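Local coordinates for putative hydrolase (Burkholderia cenocepacia, PDB 4X00), which probably hydrolyses ester bonds, perhaps of aryl esters, as a putative member of the alpha/beta hydrolase superfamily, at residues T17-V22 and L94-E99; K105-G110 and S274-M279; P237-A242 and S251-D256. One frame throughout, in Å; residues are numbered along the deposited sequence. Where two conformers were deposited one is given.

Contact 1: T17-V22 and L94-E99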
ATOM      1  N   THR A  17      17.302   8.200  -0.848  1.00 13.81           N
ATOM      2  CA  THR A  17      17.147   8.846  -2.143  1.00 14.48           C
ATOM      3  C   THR A  17      16.814   7.850  -3.245  1.00 14.89           C
ATOM      4  O   THR A  17      17.532   6.878  -3.439  1.00 16.04           O
ATOM      5  CB  THR A  17      18.419   9.602  -2.519  1.00 15.63           C
ATOM      6  OG1 THR A  17      18.755  10.497  -1.454  1.00 17.88           O
ATOM      7  CG2 THR A  17      18.226  10.385  -3.811  1.00 15.96           C
ATOM      8  N   ALA A  18      15.731   8.088  -3.972  1.00 14.99           N
ATOM      9  CA  ALA A  18      15.348   7.230  -5.094  1.00 15.42           C
ATOM     10  C   ALA A  18      16.171   7.547  -6.350  1.00 16.20           C
ATOM     11  O   ALA A  18      16.836   8.584  -6.421  1.00 15.43           O
ATOM     12  CB  ALA A  18      13.844   7.391  -5.379  1.00 16.86           C
ATOM     13  N   PRO A  19      16.122   6.674  -7.366  1.00 17.58           N
ATOM     14  CA  PRO A  19      17.014   6.918  -8.521  1.00 18.64           C
ATOM     15  C   PRO A  19      16.726   8.199  -9.322  1.00 17.94           C
ATOM     16  O   PRO A  19      17.616   8.673 -10.037  1.00 19.40           O
ATOM     17  CB  PRO A  19      16.798   5.679  -9.395  1.00 19.62           C
ATOM     18  CG  PRO A  19      16.255   4.642  -8.468  1.00 19.92           C
ATOM     19  CD  PRO A  19      15.491   5.342  -7.404  1.00 18.94           C
ATOM     20  N   ASP A  20      15.522   8.755  -9.203  1.00 17.83           N
ATOM     21  CA  ASP A  20      15.219  10.003  -9.890  1.00 17.02           C
ATOM     22  C   ASP A  20      15.444  11.211  -8.983  1.00 17.12           C
ATOM     23  O   ASP A  20      15.109  12.345  -9.349  1.00 17.93           O
ATOM     24  CB  ASP A  20      13.786  10.000 -10.493  1.00 16.82           C
ATOM     25  CG  ASP A  20      12.684   9.985  -9.457  1.00 17.69           C
ATOM     26  OD1 ASP A  20      12.958   9.587  -8.314  1.00 18.27           O
ATOM     27  OD2 ASP A  20      11.533  10.370  -9.800  1.00 17.65           O
ATOM     28  N   GLY A  21      16.026  10.971  -7.807  1.00 16.64           N
ATOM     29  CA  GLY A  21      16.413  12.051  -6.914  1.00 15.67           C
ATOM     30  C   GLY A  21      15.375  12.379  -5.852  1.00 15.51           C
ATOM     31  O   GLY A  21      15.653  13.212  -4.990  1.00 16.89           O
ATOM     32  N   VAL A  22      14.188  11.763  -5.902  1.00 14.41           N
ATOM     33  CA  VAL A  22      13.153  12.023  -4.903  1.00 14.41           C
ATOM     34  C   VAL A  22      13.598  11.419  -3.568  1.00 14.28           C
ATOM     35  O   VAL A  22      14.070  10.286  -3.529  1.00 15.18           O
ATOM     36  CB  VAL A  22      11.804  11.436  -5.368  1.00 15.30           C
ATOM     37  CG1 VAL A  22      10.763  11.425  -4.258  1.00 16.12           C
ATOM     38  CG2 VAL A  22      11.291  12.266  -6.535  1.00 16.67           C
ATOM     39  N   LEU A  94      10.577   1.765  -4.112  1.00 11.20           N
ATOM     40  CA  LEU A  94      10.578   0.571  -3.284  1.00 10.93           C
ATOM     41  C   LEU A  94      11.931  -0.157  -3.401  1.00 11.75           C
ATOM     42  O   LEU A  94      12.513  -0.553  -2.381  1.00 13.03           O
ATOM     43  CB  LEU A  94       9.433  -0.341  -3.680  1.00 12.08           C
ATOM     44  CG  LEU A  94       9.411  -1.677  -2.937  1.00 12.26           C
ATOM     45  CD1 LEU A  94       9.330  -1.488  -1.408  1.00 12.32           C
ATOM     46  CD2 LEU A  94       8.241  -2.476  -3.460  1.00 12.80           C
ATOM     47  N   ALA A  95      12.459  -0.293  -4.620  1.00 11.36           N
ATOM     48  CA  ALA A  95      13.741  -0.965  -4.790  1.00 12.30           C
ATOM     49  C   ALA A  95      14.849  -0.229  -4.035  1.00 12.80           C
ATOM     50  O   ALA A  95      15.746  -0.852  -3.470  1.00 13.52           O
ATOM     51  CB  ALA A  95      14.090  -1.082  -6.264  1.00 13.11           C
ATOM     52  N   ALA A  96      14.787   1.104  -4.029  1.00 13.13           N
ATOM     53  CA  ALA A  96      15.805   1.885  -3.352  1.00 14.83           C
ATOM     54  C   ALA A  96      15.753   1.659  -1.843  1.00 16.07           C
ATOM     55  O   ALA A  96      16.793   1.579  -1.181  1.00 17.08           O
ATOM     56  CB  ALA A  96      15.641   3.361  -3.683  1.00 15.19           C
ATOM     57  N   ILE A  97      14.548   1.580  -1.291  1.00 15.72           N
ATOM     58  CA  ILE A  97      14.419   1.262   0.131  1.00 16.29           C
ATOM     59  C   ILE A  97      14.906  -0.153   0.451  1.00 16.53           C
ATOM     60  O   ILE A  97      15.633  -0.329   1.420  1.00 17.21           O
ATOM     61  CB  ILE A  97      12.999   1.488   0.559  1.00 17.10           C
ATOM     62  CG1 ILE A  97      12.833   3.021   0.599  1.00 18.43           C
ATOM     63  CG2 ILE A  97      12.659   0.821   1.914  1.00 18.01           C
ATOM     64  CD1 ILE A  97      11.483   3.478   0.697  1.00 19.49           C
ATOM     65  N   ILE A  98      14.557  -1.148  -0.368  1.00 15.50           N
ATOM     66  CA  ILE A  98      15.073  -2.507  -0.160  1.00 16.06           C
ATOM     67  C   ILE A  98      16.596  -2.496  -0.151  1.00 18.12           C
ATOM     68  O   ILE A  98      17.233  -3.120   0.699  1.00 18.91           O
ATOM     69  CB  ILE A  98      14.542  -3.468  -1.242  1.00 15.30           C
ATOM     70  CG1 ILE A  98      13.027  -3.635  -1.048  1.00 15.49           C
ATOM     71  CG2 ILE A  98      15.268  -4.820  -1.183  1.00 16.32           C
ATOM     72  CD1 ILE A  98      12.314  -4.356  -2.170  1.00 15.92           C
ATOM     73  N   GLU A  99      17.192  -1.748  -1.069  1.00 19.09           N
ATOM     74  CA  GLU A  99      18.658  -1.699  -1.133  1.00 23.22           C
ATOM     75  C   GLU A  99      19.286  -0.949   0.041  1.00 23.36           C
ATOM     76  O   GLU A  99      20.249  -1.428   0.659  1.00 23.18           O
ATOM     77  CB  GLU A  99      19.108  -1.068  -2.449  1.00 27.76           C
ATOM     78  CG  GLU A  99      18.904  -2.008  -3.614  1.00 33.42           C
ATOM     79  CD  GLU A  99      19.384  -1.447  -4.943  1.00 38.91           C
ATOM     80  OE1 GLU A  99      20.446  -0.770  -4.979  1.00 41.47           O
ATOM     81  OE2 GLU A  99      18.691  -1.697  -5.960  1.00 40.48           O
TER

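Contact 2: K105-G110 and S274-M279. With EDO (1,2-ethanediol), chain J.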
ATOM      1  N   LYS A 105      15.749 -10.596   2.052  1.00 22.38           N
ATOM      2  CA  LYS A 105      14.475 -11.175   1.651  1.00 20.96           C
ATOM      3  C   LYS A 105      13.304 -10.619   2.454  1.00 16.89           C
ATOM      4  O   LYS A 105      12.730 -11.338   3.259  1.00 16.74           O
ATOM      5  CB  LYS A 105      14.507 -12.702   1.817  1.00 23.54           C
ATOM      6  CG  LYS A 105      15.598 -13.450   1.018  1.00 27.86           C
ATOM      7  CD  LYS A 105      15.149 -13.781  -0.415  1.00 29.06           C
ATOM      8  CE  LYS A 105      16.207 -14.658  -1.101  1.00 29.50           C
ATOM      9  NZ  LYS A 105      15.873 -14.999  -2.527  1.00 29.88           N
ATOM     10  N   PRO A 106      12.947  -9.335   2.265  1.00 14.04           N
ATOM     11  CA  PRO A 106      11.791  -8.826   3.016  1.00 12.85           C
ATOM     12  C   PRO A 106      10.491  -9.403   2.494  1.00 11.49           C
ATOM     13  O   PRO A 106      10.379  -9.785   1.325  1.00 11.83           O
ATOM     14  CB  PRO A 106      11.818  -7.303   2.747  1.00 13.20           C
ATOM     15  CG  PRO A 106      12.474  -7.208   1.413  1.00 14.79           C
ATOM     16  CD  PRO A 106      13.528  -8.298   1.393  1.00 14.57           C
ATOM     17  N   VAL A 107       9.494  -9.418   3.361  1.00  9.72           N
ATOM     18  CA  VAL A 107       8.116  -9.600   2.922  1.00  9.59           C
ATOM     19  C   VAL A 107       7.545  -8.202   2.665  1.00 10.41           C
ATOM     20  O   VAL A 107       7.701  -7.318   3.504  1.00 11.04           O
ATOM     21  CB  VAL A 107       7.294 -10.352   3.978  1.00  9.79           C
ATOM     22  CG1 VAL A 107       5.792 -10.289   3.649  1.00 11.08           C
ATOM     23  CG2 VAL A 107       7.789 -11.810   4.082  1.00 10.34           C
ATOM     24  N   LEU A 108       6.892  -8.026   1.523  1.00  9.41           N
ATOM     25  CA  LEU A 108       6.229  -6.759   1.181  1.00  8.75           C
ATOM     26  C   LEU A 108       4.770  -6.799   1.583  1.00  8.96           C
ATOM     27  O   LEU A 108       4.103  -7.823   1.385  1.00  9.93           O
ATOM     28  CB  LEU A 108       6.319  -6.500  -0.321  1.00  9.08           C
ATOM     29  CG  LEU A 108       7.731  -6.603  -0.907  1.00  9.83           C
ATOM     30  CD1 LEU A 108       7.679  -6.297  -2.397  1.00 11.60           C
ATOM     31  CD2 LEU A 108       8.688  -5.651  -0.139  1.00 10.13           C
ATOM     32  N   VAL A 109       4.266  -5.709   2.156  1.00  7.99           N
ATOM     33  CA  VAL A 109       2.842  -5.622   2.525  1.00  7.25           C
ATOM     34  C   VAL A 109       2.341  -4.349   1.870  1.00  7.77           C
ATOM     35  O   VAL A 109       2.757  -3.259   2.252  1.00  9.20           O
ATOM     36  CB  VAL A 109       2.636  -5.558   4.041  1.00  7.65           C
ATOM     37  CG1 VAL A 109       1.144  -5.439   4.393  1.00  8.88           C
ATOM     38  CG2 VAL A 109       3.259  -6.794   4.686  1.00  9.60           C
ATOM     39  N   GLY A 110       1.452  -4.474   0.900  1.00  7.55           N
ATOM     40  CA  GLY A 110       1.017  -3.309   0.126  1.00  8.55           C
ATOM     41  C   GLY A 110      -0.477  -3.077   0.220  1.00  8.40           C
ATOM     42  O   GLY A 110      -1.253  -3.961  -0.125  1.00  8.77           O
ATOM     43  N   SER A 274       1.725 -12.255  10.621  1.00 10.60           N
ATOM     44  CA  SER A 274       2.840 -12.989  11.228  1.00 10.98           C
ATOM     45  C   SER A 274       2.863 -14.440  10.728  1.00 10.94           C
ATOM     46  O   SER A 274       3.932 -14.972  10.412  1.00 11.19           O
ATOM     47  CB  SER A 274       2.751 -12.936  12.758  1.00 12.74           C
ATOM     48  OG  SER A 274       3.860 -13.614  13.336  1.00 14.07           O
ATOM     49  N   ASP A 275       1.680 -15.048  10.608  1.00 10.87           N
ATOM     50  CA  ASP A 275       1.603 -16.417  10.102  1.00 11.56           C
ATOM     51  C   ASP A 275       2.123 -16.499   8.669  1.00 11.38           C
ATOM     52  O   ASP A 275       2.822 -17.438   8.322  1.00 11.77           O
ATOM     53  CB  ASP A 275       0.163 -16.943  10.173  1.00 13.97           C
ATOM     54  CG  ASP A 275      -0.298 -17.186  11.598  1.00 18.20           C
ATOM     55  OD1 ASP A 275       0.544 -17.110  12.520  1.00 20.40           O
ATOM     56  OD2 ASP A 275      -1.497 -17.462  11.789  1.00 18.91           O
ATOM     57  N   PHE A 276       1.796 -15.511   7.833  1.00 10.59           N
ATOM     58  CA  PHE A 276       2.253 -15.518   6.467  1.00  9.96           C
ATOM     59  C   PHE A 276       3.786 -15.407   6.411  1.00 10.32           C
ATOM     60  O   PHE A 276       4.464 -16.146   5.660  1.00 10.26           O
ATOM     61  CB  PHE A 276       1.629 -14.357   5.690  1.00  9.82           C
ATOM     62  CG  PHE A 276       2.173 -14.230   4.294  1.00  9.43           C
ATOM     63  CD1 PHE A 276       1.669 -15.037   3.284  1.00  9.47           C
ATOM     64  CD2 PHE A 276       3.212 -13.356   3.983  1.00  9.44           C
ATOM     65  CE1 PHE A 276       2.154 -14.988   1.986  1.00 10.20           C
ATOM     66  CE2 PHE A 276       3.715 -13.274   2.666  1.00 10.77           C
ATOM     67  CZ  PHE A 276       3.180 -14.088   1.669  1.00 10.90           C
ATOM     68  N   VAL A 277       4.350 -14.502   7.210  1.00 10.71           N
ATOM     69  CA  VAL A 277       5.789 -14.322   7.195  1.00 10.58           C
ATOM     70  C   VAL A 277       6.481 -15.592   7.663  1.00 10.39           C
ATOM     71  O   VAL A 277       7.436 -16.051   7.039  1.00 11.58           O
ATOM     72  CB  VAL A 277       6.217 -13.097   8.067  1.00 10.88           C
ATOM     73  CG1 VAL A 277       7.740 -13.026   8.174  1.00 11.72           C
ATOM     74  CG2 VAL A 277       5.611 -11.794   7.476  1.00 11.96           C
ATOM     75  N   ARG A 278       5.991 -16.182   8.747  1.00 10.33           N
ATOM     76  CA  ARG A 278       6.558 -17.444   9.248  1.00 11.37           C
ATOM     77  C   ARG A 278       6.547 -18.532   8.179  1.00 11.60           C
ATOM     78  O   ARG A 278       7.520 -19.280   8.014  1.00 12.29           O
ATOM     79  CB  ARG A 278       5.782 -17.893  10.477  1.00 12.67           C
ATOM     80  CG  ARG A 278       6.086 -17.001  11.684  1.00 14.47           C
ATOM     81  CD  ARG A 278       5.071 -17.166  12.759  1.00 15.35           C
ATOM     82  NE  ARG A 278       5.572 -16.660  14.025  1.00 15.71           N
ATOM     83  CZ  ARG A 278       4.978 -16.869  15.196  1.00 17.64           C
ATOM     84  NH1 ARG A 278       3.855 -17.577  15.255  1.00 20.53           N
ATOM     85  NH2 ARG A 278       5.523 -16.390  16.300  1.00 17.68           N
ATOM     86  N   MET A 279       5.433 -18.644   7.474  1.00 11.70           N
ATOM     87  CA  MET A 279       5.304 -19.626   6.405  1.00 11.96           C
ATOM     88  C   MET A 279       6.293 -19.323   5.257  1.00 11.08           C
ATOM     89  O   MET A 279       6.989 -20.220   4.747  1.00 11.64           O
ATOM     90  CB  MET A 279       3.852 -19.641   5.911  1.00 13.77           C
ATOM     91  CG  MET A 279       3.573 -20.529   4.716  1.00 15.41           C
ATOM     92  SD  MET A 279       3.971 -19.791   3.101  1.00 17.81           S
ATOM     93  CE  MET A 279       2.908 -18.345   3.127  1.00 17.44           C
TER
HETATM   94  C1  EDO J 306       2.335 -20.201  12.598  1.00 34.96           C
HETATM   95  O1  EDO J 306       2.152 -19.028  13.396  1.00 43.07           O
HETATM   96  C2  EDO J 306       0.990 -20.809  12.208  1.00 40.95           C
HETATM   97  O2  EDO J 306       0.374 -21.445  13.340  1.00 35.04           O

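Contact 3: P237-A242 and S251-D256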
ATOM      1  N   PRO A 237     -13.875  -9.338  -7.449  1.00 13.45           N
ATOM      2  CA  PRO A 237     -13.351  -9.298  -8.820  1.00 13.07           C
ATOM      3  C   PRO A 237     -11.838  -9.067  -8.870  1.00 13.28           C
ATOM      4  O   PRO A 237     -11.185  -9.612  -9.748  1.00 14.48           O
ATOM      5  CB  PRO A 237     -14.115  -8.126  -9.445  1.00 14.23           C
ATOM      6  CG  PRO A 237     -15.427  -8.096  -8.674  1.00 14.42           C
ATOM      7  CD  PRO A 237     -15.022  -8.421  -7.265  1.00 13.97           C
ATOM      8  N   SER A 238     -11.288  -8.301  -7.934  1.00 12.11           N
ATOM      9  CA  SER A 238      -9.848  -8.101  -7.907  1.00 11.62           C
ATOM     10  C   SER A 238      -9.126  -9.402  -7.569  1.00 11.45           C
ATOM     11  O   SER A 238      -8.127  -9.745  -8.203  1.00 12.71           O
ATOM     12  CB  SER A 238      -9.506  -7.007  -6.910  1.00 11.50           C
ATOM     13  OG  SER A 238      -9.950  -5.754  -7.409  1.00 12.40           O
ATOM     14  N   ILE A 239      -9.618 -10.109  -6.550  1.00 10.18           N
ATOM     15  CA  ILE A 239      -9.044 -11.394  -6.174  1.00 10.99           C
ATOM     16  C   ILE A 239      -9.116 -12.364  -7.345  1.00 11.81           C
ATOM     17  O   ILE A 239      -8.134 -13.045  -7.654  1.00 12.11           O
ATOM     18  CB  ILE A 239      -9.754 -11.971  -4.938  1.00 11.24           C
ATOM     19  CG1 ILE A 239      -9.363 -11.165  -3.697  1.00 11.52           C
ATOM     20  CG2 ILE A 239      -9.347 -13.456  -4.722  1.00 12.57           C
ATOM     21  CD1 ILE A 239     -10.250 -11.431  -2.507  1.00 12.25           C
ATOM     22  N   ALA A 240     -10.253 -12.399  -8.031  1.00 12.41           N
ATOM     23  CA  ALA A 240     -10.431 -13.350  -9.124  1.00 13.70           C
ATOM     24  C   ALA A 240      -9.494 -13.020 -10.280  1.00 13.47           C
ATOM     25  O   ALA A 240      -8.910 -13.925 -10.883  1.00 14.02           O
ATOM     26  CB  ALA A 240     -11.896 -13.379  -9.591  1.00 14.25           C
ATOM     27  N   ARG A 241      -9.319 -11.739 -10.585  1.00 13.68           N
ATOM     28  CA  ARG A 241      -8.394 -11.346 -11.637  1.00 13.62           C
ATOM     29  C   ARG A 241      -6.967 -11.743 -11.265  1.00 13.32           C
ATOM     30  O   ARG A 241      -6.247 -12.301 -12.083  1.00 13.55           O
ATOM     31  CB  ARG A 241      -8.477  -9.836 -11.887  1.00 13.40           C
ATOM     32  CG  ARG A 241      -7.442  -9.320 -12.864  1.00 14.83           C
ATOM     33  CD  ARG A 241      -7.563  -9.917 -14.251  1.00 16.62           C
ATOM     34  NE  ARG A 241      -6.636  -9.217 -15.130  1.00 17.99           N
ATOM     35  CZ  ARG A 241      -6.029  -9.749 -16.186  1.00 19.38           C
ATOM     36  NH1 ARG A 241      -6.237 -11.016 -16.530  1.00 20.45           N
ATOM     37  NH2 ARG A 241      -5.197  -8.994 -16.891  1.00 19.47           N
ATOM     38  N   ALA A 242      -6.573 -11.487 -10.021  1.00 12.12           N
ATOM     39  CA  ALA A 242      -5.238 -11.881  -9.590  1.00 12.09           C
ATOM     40  C   ALA A 242      -5.026 -13.386  -9.649  1.00 12.77           C
ATOM     41  O   ALA A 242      -3.954 -13.828 -10.090  1.00 13.04           O
ATOM     42  CB  ALA A 242      -4.967 -11.365  -8.190  1.00 12.15           C
ATOM     43  N   SER A 251      -6.038 -16.285  -0.846  1.00 11.46           N
ATOM     44  CA  SER A 251      -6.785 -15.105  -0.469  1.00 11.88           C
ATOM     45  C   SER A 251      -7.624 -15.350   0.769  1.00 12.49           C
ATOM     46  O   SER A 251      -7.955 -16.493   1.121  1.00 13.60           O
ATOM     47  CB  SER A 251      -7.670 -14.643  -1.623  1.00 12.96           C
ATOM     48  OG  SER A 251      -8.623 -15.636  -1.929  1.00 13.44           O
ATOM     49  N   GLU A 252      -7.980 -14.256   1.436  1.00 12.31           N
ATOM     50  CA  GLU A 252      -8.894 -14.293   2.564  1.00 14.12           C
ATOM     51  C   GLU A 252      -9.774 -13.059   2.477  1.00 12.41           C
ATOM     52  O   GLU A 252      -9.289 -11.980   2.187  1.00 12.68           O
ATOM     53  CB  GLU A 252      -8.145 -14.299   3.908  1.00 18.48           C
ATOM     54  CG  GLU A 252      -7.143 -15.399   4.115  1.00 23.70           C
ATOM     55  CD  GLU A 252      -7.779 -16.733   4.415  1.00 27.77           C
ATOM     56  OE1 GLU A 252      -9.023 -16.804   4.503  1.00 26.85           O
ATOM     57  OE2 GLU A 252      -7.017 -17.718   4.566  1.00 31.96           O
ATOM     58  N   LEU A 253     -11.051 -13.235   2.740  1.00 12.50           N
ATOM     59  CA  LEU A 253     -12.004 -12.142   2.829  1.00 13.21           C
ATOM     60  C   LEU A 253     -12.352 -11.898   4.276  1.00 12.80           C
ATOM     61  O   LEU A 253     -12.762 -12.828   4.980  1.00 14.70           O
ATOM     62  CB  LEU A 253     -13.289 -12.455   2.056  1.00 15.85           C
ATOM     63  CG  LEU A 253     -13.239 -12.377   0.554  1.00 17.74           C
ATOM     64  CD1 LEU A 253     -14.494 -12.985  -0.031  1.00 20.26           C
ATOM     65  CD2 LEU A 253     -13.083 -10.918   0.098  1.00 18.20           C
ATOM     66  N   TYR A 254     -12.241 -10.655   4.725  1.00 10.86           N
ATOM     67  CA  TYR A 254     -12.688 -10.265   6.059  1.00 11.00           C
ATOM     68  C   TYR A 254     -14.115  -9.764   5.896  1.00 11.32           C
ATOM     69  O   TYR A 254     -14.333  -8.632   5.399  1.00 11.79           O
ATOM     70  CB  TYR A 254     -11.806  -9.151   6.649  1.00 11.32           C
ATOM     71  CG  TYR A 254     -10.401  -9.537   7.094  1.00 10.33           C
ATOM     72  CD1 TYR A 254      -9.738 -10.666   6.609  1.00 10.47           C
ATOM     73  CD2 TYR A 254      -9.737  -8.744   8.020  1.00 10.10           C
ATOM     74  CE1 TYR A 254      -8.434 -10.973   7.042  1.00 10.33           C
ATOM     75  CE2 TYR A 254      -8.465  -9.052   8.458  1.00  9.76           C
ATOM     76  CZ  TYR A 254      -7.814 -10.162   7.978  1.00  9.75           C
ATOM     77  OH  TYR A 254      -6.535 -10.421   8.457  1.00 11.73           O
ATOM     78  N   ALA A 255     -15.085 -10.581   6.310  1.00 11.86           N
ATOM     79  CA  ALA A 255     -16.488 -10.303   6.031  1.00 13.08           C
ATOM     80  C   ALA A 255     -16.973  -8.918   6.466  1.00 15.25           C
ATOM     81  O   ALA A 255     -17.774  -8.290   5.758  1.00 16.45           O
ATOM     82  CB  ALA A 255     -17.359 -11.372   6.708  1.00 13.27           C
ATOM     83  N   ASP A 256     -16.490  -8.451   7.613  1.00 14.78           N
ATOM     84  CA  ASP A 256     -17.038  -7.225   8.185  0.70 16.62           C
ATOM     85  C   ASP A 256     -16.034  -6.081   8.173  1.00 16.18           C
ATOM     86  O   ASP A 256     -16.179  -5.102   8.883  1.00 19.13           O
ATOM     87  CB  ASP A 256     -17.537  -7.505   9.599  0.70 19.53           C
ATOM     88  CG  ASP A 256     -18.641  -8.562   9.627  0.70 23.92           C
ATOM     89  OD1 ASP A 256     -19.482  -8.572   8.704  0.70 25.90           O
ATOM     90  OD2 ASP A 256     -18.660  -9.395  10.562  0.70 26.01           O
TER

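Contact 1: T17-V22 and L94-E99
The methyl group of Ala96 meets the chain at Thr17, Ala18 and Pro19, and this one carbon makes every close approach between 17-22 and 94-99. Ala96 CB lies 4.0 Å from the carbonyl oxygen Thr17 O and 4.1 Å from the backbone carbon Ala18 CA. Its third neighbour is the proline ring, where Pro19 CD comes within 4.2 Å of Ala96 CB. No hydrogen bond crosses the interface, so the contact is van der Waals packing of a small side chain against main chain and the CD carbon of a proline. With a side chain this short, the backbones come close, Ala18 CA standing 5.6 Å from Ala96 CA.

The loop that receives the methyl is a type I beta turn from Ala18 to Gly21 with a G1 beta bulge, joining strands 12-17 and 23-30 in a beta hairpin at the margin of the alpha/beta hydrolase sheet. Its first residue is gripped twice: Ala18 N donates to Val22 O at 2.8 Å, and Gly21 N donates to Ala18 O at 2.9 Å. Gly21, the bulge residue, takes a positive phi of 95°, a region that glycine enters readily.

Behind this first shell lies the carboxylate of Asp20. Its CG stands between the backbone N and the carbonyl carbon, chi1 67°, and Asp20 OD1 accepts a weak, long bond from Val22 N at 3.5 Å. The carboxylate is held mainly by salt bridges to Arg70 and to Arg89, the latter on the helix that carries Ala96. One turn earlier on that helix, Asp92 and Asp93 touch Pro19 and Ala18, while Ile97 packs on Leu24 and Val26 of strand 23-30 and Leu94 reaches Ile38 and Ile40 of strand 36-40.

Contact 2: K105-G110 and S274-M279
Strand 107-111 of the alpha/beta hydrolase fold, which leads into a GxSxG sequence consistent with a nucleophile elbow, is packed here against helix 266-280 near the C terminus. Val107 is the strand residue that bears the contact, and its two methyls meet different helix residues. CG1, anti to the backbone N (chi1 168°), lies in the plane of the Phe276 ring at its edge, with Val107 CG1 3.8 Å from Phe276 CE2. The other branch turns to Val277, bringing Val107 CG2 within 4.0 Å of Val277 CG2. The interface is buried and wholly apolar. Flanking strands complete the surface under the helix: Phe276 also touches Val134 of strand 132-136, and Val277 touches Ile37 of strand 36-40.

The helix turns Asp275 and Arg278 to its exposed side, where they share a molecule of 1,2-ethanediol, likely picked up from the crystallisation medium. Ser274 OG, hydrogen-bonded to Tyr62, lies above one face of the guanidinium group, offset toward its rim. Ethanediol O1 sits in the guanidinium plane at its edge, accepting from Arg278 NH1 at 2.9 Å (N-H...O angle 154°) and donating to Asp275 OD1 at 2.7 Å.

Contact 3: P237-A242 and S251-D256
Between 237-242 and 251-256 the backbones come nearest at Ile239 and Ser251, whose CA atoms are 7.2 Å apart. Ile239 spans this distance with both of its branches. CG2, lying anti to the backbone N, rests on the serine side chain, with Ile239 CG2 3.7 Å from Ser251 CB and 3.6 Å from Ser251 OG. The longer branch, extended at chi2 166°, leaves at roughly a right angle to CG2 and brings Ile239 CD1 to 3.9 Å from Leu253 CD2. The CA-CB bond of Leu253 does not point at the helix, but its CD2 branch ends beside the isoleucine. The serine hydroxyl is held between its own backbone N and carbonyl carbon (chi1 63°), where OG both touches the isoleucine methyl and hydrogen-bonds to Lys243 NZ, farther along the same helix.

This is the second half of the beta-alpha-beta crossover from strand 222-227 through helix 235-245 to strand 250-254, the last strand of the sheet at this edge. Ile239 also touches Tyr226 and Ala242 touches Leu224, both on strand 222-227, while Leu253 reaches back to Ala235 and Lys236 at the start of the helix.

From the N terminus, contact 1 closes first, bringing helix 87-100 back to the hairpin turn after strand 12-17. The chain then enters strand 107-111, where contact 2 opens; it closes only at helix 266-280, near the C terminus. Contact 3, a short local closure of the last crossover, falls entirely within that long excursion, so contacts 2 and 3 nest while contact 1 precedes both. Contacts 1 and 2 touch through Leu94 CD2 and Leu108 CD1, 4.0 Å apart. Contacts 1 and 3 lie on opposite sides of the chain's centre, about 31 Å between centres, and contact 2 packs a helix on the sheet's central strands.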